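Local coordinates for protein putative gamma-glutamylcyclotransferase PH0828 (Pyrococcus horikoshii, PDB 1V30) that probably acts as a gamma-glutamylcyclotransferase, a member of the AIG2-like family of acyltransferases, at residues Q41-E45 with G110-I115; P48-K52 with E97-R103. All blocks are in the same frame, centred on the assembly; numbering follows the deposited sequence.

Contact 1. Residues Q41-E45 with G110-I115; sequences QLYFE and GDFDEI
With chi1 at 178°, Phe44 carries its ring off strand 40-44, CG anti to the backbone N; Phe112, also anti (chi1 -163°), extends its own ring from the turn ahead of helix 114-123 to meet it. The rings form an edge-to-face pair, planes at 76° and centroids 5.2 Å apart. Phe112 CE1 lies over one face of Phe44, nearer the rim than the middle, and is 3.5 Å from Phe44 CD2. Ile115, three residues on, brings CD1 obliquely to the same ring, 3.7 Å from Phe44 CD1. Two residues down the strand, Leu42 lays CD2 against the turn backbone, 3.5 Å from Phe112 N and 4.1 Å from Phe112 CB.

The turn is fixed locally. Asp111 to Glu114 is a type I beta turn, closed by Glu114 N to Asp111 O at 2.9 Å. Asp111 OD1 accepts from Asp113 N, a capping bond at 2.9 Å, met from above the carboxylate plane, and Arg17 forms a salt bridge with that same oxygen. The Phe112 side chain also touches Pro48, and its nearest atoms are about 3 Å from Gly14, a substrate-binding residue by similarity. No hydrogen bond joins the two segments: the strand and the turn leading into the helix are held together by aromatic and aliphatic packing, while the polar bonds shape the turn itself.

Contact 2. Residues P48-K52 with E97-R103; sequences PYAVK and EWGSKPR
Tyr49 and Trp98 lie side by side where the edge strand 48-51 of a three-stranded antiparallel sheet meets the end of strand 93-98, within the gamma-glutamylcyclotransferase, AIG2-like fold. One backbone bond joins the strands, Trp98 N to Ala50 O at 3.0 Å. Trp98 holds CG anti to its N (chi1 179°), which lays one indole face under the Tyr49 ring; the planes meet obliquely at 44°, the tyrosine and five-membered ring centroids 4.1 Å apart. Ser100 N sits over the opposite indole face. In the ring plane, Trp98 NE1 donates to Lys101 O at 2.9 Å, reaching that oxygen from above its carbonyl plane, so the indole also ties down the loop that follows its strand. An alanine in place of Trp98 would probably strip one face of Tyr49 of its cover and leave Lys101 O without this donor.

The remaining contacts flank this pair. At the tyrosine edge, Arg103 O lies in the ring plane, 3.4 Å from Tyr49 CD1, while the Arg103 guanidinium reaches Glu45. Val51 CG1 packs 4.0 Å from Trp98 CB and also touches Pro102 CB. At the other end, Glu97 runs extended and crosses Lys52 at about a right angle; its OE1 has a second partner in Tyr40 OH. The lysine chain bends at its last torsion (chi4 65°), bringing Lys52 NZ into a salt bridge with Glu97 OE1 at 2.6 Å, on the syn lone pair of that oxygen, and a water that accepts from NZ donates to Glu97 OE2 at 3.1 Å.

How the contacts relate
Contacts 1 and 2 lie with their centres 11 Å apart and share one antiparallel sheet, where strands 40-44 and 48-51 are neighbours in sequence and in space. Along the chain the order is 41-45, 48-52, 97-103, 110-115, so contact 2 falls between the two halves of contact 1. Strand 40-44 packs against the turn that leads into helix 114-123, and strand 48-51 receives the end of strand 93-98. Direct links run between them: a probable backbone hydrogen bond from Tyr49 N to Tyr43 O, a Glu45-Arg103 salt bridge, and Tyr43 packing on Pro102. Contact 2 borders the substrate site inferred by similarity through Ala50, near Tyr13, and contact 1 borders it too.

Contact 1. Residues Q41-E45 with G110-I115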
loop_
_atom_site.group_PDB
_atom_site.type_symbol
_atom_site.label_atom_id
_atom_site.label_comp_id
_atom_site.label_asym_id
_atom_site.label_seq_id
_atom_site.Cartn_x
_atom_site.Cartn_y
_atom_site.Cartn_z
ATOM N N GLN A 41 1.741 -7.551 7.901
ATOM C CA GLN A 41 1.299 -8.685 7.105
ATOM C C GLN A 41 0.313 -8.149 6.078
ATOM O O GLN A 41 -0.351 -7.137 6.315
ATOM C CB GLN A 41 0.616 -9.730 7.981
ATOM C CG GLN A 41 1.489 -10.258 9.099
ATOM C CD GLN A 41 0.833 -11.399 9.833
ATOM O OE1 GLN A 41 -0.378 -11.388 10.057
ATOM N NE2 GLN A 41 1.627 -12.388 10.224
ATOM N N LEU A 42 0.213 -8.835 4.946
ATOM C CA LEU A 42 -0.676 -8.419 3.869
ATOM C C LEU A 42 -1.728 -9.477 3.574
ATOM O O LEU A 42 -1.399 -10.647 3.379
ATOM C CB LEU A 42 0.141 -8.154 2.600
ATOM C CG LEU A 42 -0.618 -7.731 1.336
ATOM C CD1 LEU A 42 -1.327 -6.407 1.567
ATOM C CD2 LEU A 42 0.366 -7.605 0.173
ATOM N N TYR A 43 -2.988 -9.055 3.545
ATOM C CA TYR A 43 -4.111 -9.937 3.249
ATOM C C TYR A 43 -4.878 -9.354 2.071
ATOM O O TYR A 43 -4.810 -8.150 1.810
ATOM C CB TYR A 43 -5.052 -10.051 4.453
ATOM C CG TYR A 43 -4.447 -10.763 5.637
ATOM C CD1 TYR A 43 -3.540 -10.115 6.473
ATOM C CD2 TYR A 43 -4.752 -12.095 5.899
ATOM C CE1 TYR A 43 -2.945 -10.779 7.539
ATOM C CE2 TYR A 43 -4.163 -12.770 6.963
ATOM C CZ TYR A 43 -3.260 -12.102 7.776
ATOM O OH TYR A 43 -2.659 -12.767 8.822
ATOM N N PHE A 44 -5.622 -10.195 1.366
ATOM C CA PHE A 44 -6.384 -9.709 0.228
ATOM C C PHE A 44 -7.672 -10.477 -0.011
ATOM O O PHE A 44 -7.658 -11.699 -0.127
ATOM C CB PHE A 44 -5.505 -9.753 -1.037
ATOM C CG PHE A 44 -6.207 -9.305 -2.294
ATOM C CD1 PHE A 44 -6.361 -10.186 -3.365
ATOM C CD2 PHE A 44 -6.696 -8.008 -2.420
ATOM C CE1 PHE A 44 -6.990 -9.778 -4.543
ATOM C CE2 PHE A 44 -7.328 -7.592 -3.596
ATOM C CZ PHE A 44 -7.473 -8.481 -4.658
ATOM N N GLU A 45 -8.787 -9.751 -0.039
ATOM C CA GLU A 45 -10.085 -10.349 -0.347
ATOM C C GLU A 45 -10.497 -9.599 -1.616
ATOM O O GLU A 45 -10.163 -10.030 -2.719
ATOM C CB GLU A 45 -11.110 -10.124 0.768
ATOM C CG GLU A 45 -12.397 -10.906 0.513
ATOM C CD GLU A 45 -13.501 -10.606 1.507
ATOM O OE1 GLU A 45 -14.211 -11.560 1.879
ATOM O OE2 GLU A 45 -13.670 -9.430 1.899
ATOM N N GLY A 110 4.297 -10.825 1.099
ATOM C CA GLY A 110 4.140 -9.463 1.577
ATOM C C GLY A 110 4.143 -8.483 0.417
ATOM O O GLY A 110 4.203 -7.271 0.617
ATOM N N ASP A 111 4.064 -9.014 -0.799
ATOM C CA ASP A 111 4.074 -8.211 -2.020
ATOM C C ASP A 111 2.760 -8.415 -2.777
ATOM O O ASP A 111 2.455 -9.528 -3.208
ATOM C CB ASP A 111 5.262 -8.647 -2.886
ATOM C CG ASP A 111 5.432 -7.801 -4.130
ATOM O OD1 ASP A 111 4.541 -6.989 -4.447
ATOM O OD2 ASP A 111 6.472 -7.961 -4.811
ATOM N N PHE A 112 1.998 -7.334 -2.941
ATOM C CA PHE A 112 0.704 -7.366 -3.627
ATOM C C PHE A 112 0.820 -7.897 -5.060
ATOM O O PHE A 112 -0.163 -8.377 -5.627
ATOM C CB PHE A 112 0.099 -5.950 -3.605
ATOM C CG PHE A 112 -1.388 -5.880 -3.901
ATOM C CD1 PHE A 112 -2.276 -6.856 -3.447
ATOM C CD2 PHE A 112 -1.908 -4.767 -4.552
ATOM C CE1 PHE A 112 -3.661 -6.713 -3.631
ATOM C CE2 PHE A 112 -3.280 -4.616 -4.739
ATOM C CZ PHE A 112 -4.157 -5.588 -4.277
ATOM N N ASP A 113 2.018 -7.821 -5.644
ATOM C CA ASP A 113 2.217 -8.316 -7.008
ATOM C C ASP A 113 2.085 -9.829 -7.102
ATOM O O ASP A 113 2.027 -10.379 -8.203
ATOM C CB ASP A 113 3.588 -7.901 -7.564
ATOM C CG ASP A 113 3.572 -6.523 -8.213
ATOM O OD1 ASP A 113 2.518 -6.105 -8.739
ATOM O OD2 ASP A 113 4.630 -5.861 -8.220
ATOM N N GLU A 114 2.041 -10.503 -5.958
ATOM C CA GLU A 114 1.906 -11.951 -5.960
ATOM C C GLU A 114 0.624 -12.331 -6.696
ATOM O O GLU A 114 0.549 -13.385 -7.326
ATOM C CB GLU A 114 1.868 -12.489 -4.529
ATOM C CG GLU A 114 2.141 -13.980 -4.434
ATOM C CD GLU A 114 2.130 -14.484 -3.008
ATOM O OE1 GLU A 114 2.843 -13.904 -2.160
ATOM O OE2 GLU A 114 1.412 -15.466 -2.736
ATOM N N ILE A 115 -0.382 -11.462 -6.627
ATOM C CA ILE A 115 -1.658 -11.717 -7.293
ATOM C C ILE A 115 -1.479 -11.750 -8.814
ATOM O O ILE A 115 -2.166 -12.498 -9.513
ATOM C CB ILE A 115 -2.715 -10.642 -6.922
ATOM C CG1 ILE A 115 -2.917 -10.605 -5.401
ATOM C CG2 ILE A 115 -4.035 -10.939 -7.627
ATOM C CD1 ILE A 115 -3.362 -11.924 -4.795
#

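Contact 2. Residues P48-K52 with E97-R103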
loop_
_atom_site.group_PDB
_atom_site.type_symbol
_atom_site.label_atom_id
_atom_site.label_comp_id
_atom_site.label_asym_id
_atom_site.label_seq_id
_atom_site.Cartn_x
_atom_site.Cartn_y
_atom_site.Cartn_z
ATOM N N PRO A 48 -6.830 -4.886 -0.560
ATOM C CA PRO A 48 -5.603 -5.288 0.132
ATOM C C PRO A 48 -5.601 -4.708 1.543
ATOM O O PRO A 48 -6.027 -3.570 1.751
ATOM C CB PRO A 48 -4.506 -4.691 -0.743
ATOM C CG PRO A 48 -5.125 -3.409 -1.200
ATOM C CD PRO A 48 -6.572 -3.780 -1.504
ATOM N N TYR A 49 -5.108 -5.484 2.501
ATOM C CA TYR A 49 -5.076 -5.044 3.889
ATOM C C TYR A 49 -3.729 -5.247 4.555
ATOM O O TYR A 49 -3.209 -6.355 4.587
ATOM C CB TYR A 49 -6.114 -5.803 4.713
ATOM C CG TYR A 49 -7.506 -5.789 4.139
ATOM C CD1 TYR A 49 -8.099 -6.964 3.683
ATOM C CD2 TYR A 49 -8.249 -4.614 4.085
ATOM C CE1 TYR A 49 -9.399 -6.967 3.193
ATOM C CE2 TYR A 49 -9.549 -4.605 3.598
ATOM C CZ TYR A 49 -10.118 -5.786 3.156
ATOM O OH TYR A 49 -11.412 -5.786 2.705
ATOM N N ALA A 50 -3.163 -4.169 5.087
ATOM C CA ALA A 50 -1.902 -4.276 5.809
ATOM C C ALA A 50 -2.245 -4.118 7.285
ATOM O O ALA A 50 -2.885 -3.144 7.683
ATOM C CB ALA A 50 -0.927 -3.184 5.377
ATOM N N VAL A 51 -1.855 -5.104 8.082
ATOM C CA VAL A 51 -2.098 -5.072 9.520
ATOM C C VAL A 51 -0.813 -5.467 10.217
ATOM O O VAL A 51 0.013 -6.177 9.649
ATOM C CB VAL A 51 -3.213 -6.055 9.935
ATOM C CG1 VAL A 51 -4.533 -5.628 9.319
ATOM C CG2 VAL A 51 -2.849 -7.473 9.517
ATOM N N LYS A 52 -0.638 -5.002 11.448
ATOM C CA LYS A 52 0.567 -5.332 12.190
ATOM C C LYS A 52 0.643 -6.826 12.442
ATOM O O LYS A 52 -0.361 -7.471 12.734
ATOM C CB LYS A 52 0.599 -4.583 13.520
ATOM C CG LYS A 52 0.703 -3.084 13.365
ATOM C CD LYS A 52 0.976 -2.421 14.699
ATOM C CE LYS A 52 1.030 -0.917 14.552
ATOM N NZ LYS A 52 -0.291 -0.384 14.139
ATOM N N GLU A 97 -3.134 1.905 7.247
ATOM C CA GLU A 97 -3.268 0.617 7.905
ATOM C C GLU A 97 -4.729 0.196 8.028
ATOM O O GLU A 97 -5.578 0.987 8.437
ATOM C CB GLU A 97 -2.634 0.717 9.291
ATOM C CG GLU A 97 -2.906 -0.441 10.223
ATOM C CD GLU A 97 -2.290 -0.205 11.584
ATOM O OE1 GLU A 97 -1.047 -0.231 11.678
ATOM O OE2 GLU A 97 -3.050 0.031 12.549
ATOM N N TRP A 98 -5.029 -1.049 7.671
ATOM C CA TRP A 98 -6.401 -1.529 7.781
ATOM C C TRP A 98 -6.756 -1.502 9.272
ATOM O O TRP A 98 -6.008 -2.020 10.103
ATOM C CB TRP A 98 -6.519 -2.940 7.201
ATOM C CG TRP A 98 -7.892 -3.524 7.305
ATOM C CD1 TRP A 98 -8.241 -4.660 7.970
ATOM C CD2 TRP A 98 -9.100 -3.018 6.715
ATOM N NE1 TRP A 98 -9.582 -4.896 7.834
ATOM C CE2 TRP A 98 -10.138 -3.907 7.068
ATOM C CE3 TRP A 98 -9.408 -1.904 5.918
ATOM C CZ2 TRP A 98 -11.465 -3.718 6.655
ATOM C CZ3 TRP A 98 -10.729 -1.718 5.505
ATOM C CH2 TRP A 98 -11.740 -2.622 5.877
ATOM N N GLY A 99 -7.897 -0.901 9.598
ATOM C CA GLY A 99 -8.295 -0.765 10.993
ATOM C C GLY A 99 -9.153 -1.829 11.652
ATOM O O GLY A 99 -9.669 -1.611 12.752
ATOM N N SER A 100 -9.313 -2.977 11.003
ATOM C CA SER A 100 -10.111 -4.059 11.568
ATOM C C SER A 100 -9.409 -5.380 11.308
ATOM O O SER A 100 -8.265 -5.399 10.864
ATOM C CB SER A 100 -11.500 -4.082 10.930
ATOM O OG SER A 100 -12.206 -2.889 11.214
ATOM N N LYS A 101 -10.087 -6.484 11.604
ATOM C CA LYS A 101 -9.517 -7.801 11.362
ATOM C C LYS A 101 -9.318 -7.901 9.855
ATOM O O LYS A 101 -10.170 -7.460 9.087
ATOM C CB LYS A 101 -10.486 -8.903 11.796
ATOM C CG LYS A 101 -10.660 -9.093 13.293
ATOM C CD LYS A 101 -11.757 -10.123 13.548
ATOM C CE LYS A 101 -11.493 -10.955 14.794
ATOM N NZ LYS A 101 -11.389 -10.133 16.029
ATOM N N PRO A 102 -8.193 -8.473 9.412
ATOM C CA PRO A 102 -8.000 -8.576 7.964
ATOM C C PRO A 102 -8.937 -9.622 7.371
ATOM O O PRO A 102 -9.417 -10.510 8.082
ATOM C CB PRO A 102 -6.536 -8.980 7.848
ATOM C CG PRO A 102 -6.343 -9.840 9.063
ATOM C CD PRO A 102 -7.041 -9.035 10.142
ATOM N N ARG A 103 -9.200 -9.510 6.074
ATOM C CA ARG A 103 -10.064 -10.453 5.372
ATOM C C ARG A 103 -9.323 -11.017 4.163
ATOM O O ARG A 103 -8.427 -10.367 3.611
ATOM C CB ARG A 103 -11.350 -9.762 4.897
ATOM C CG ARG A 103 -12.235 -9.230 6.020
ATOM C CD ARG A 103 -13.483 -8.548 5.472
ATOM N NE ARG A 103 -14.273 -9.442 4.630
ATOM C CZ ARG A 103 -15.239 -10.248 5.063
ATOM N NH1 ARG A 103 -15.563 -10.283 6.350
ATOM N NH2 ARG A 103 -15.881 -11.027 4.202
HETATM O O HOH W 1 -1.881 1.314 15.057
#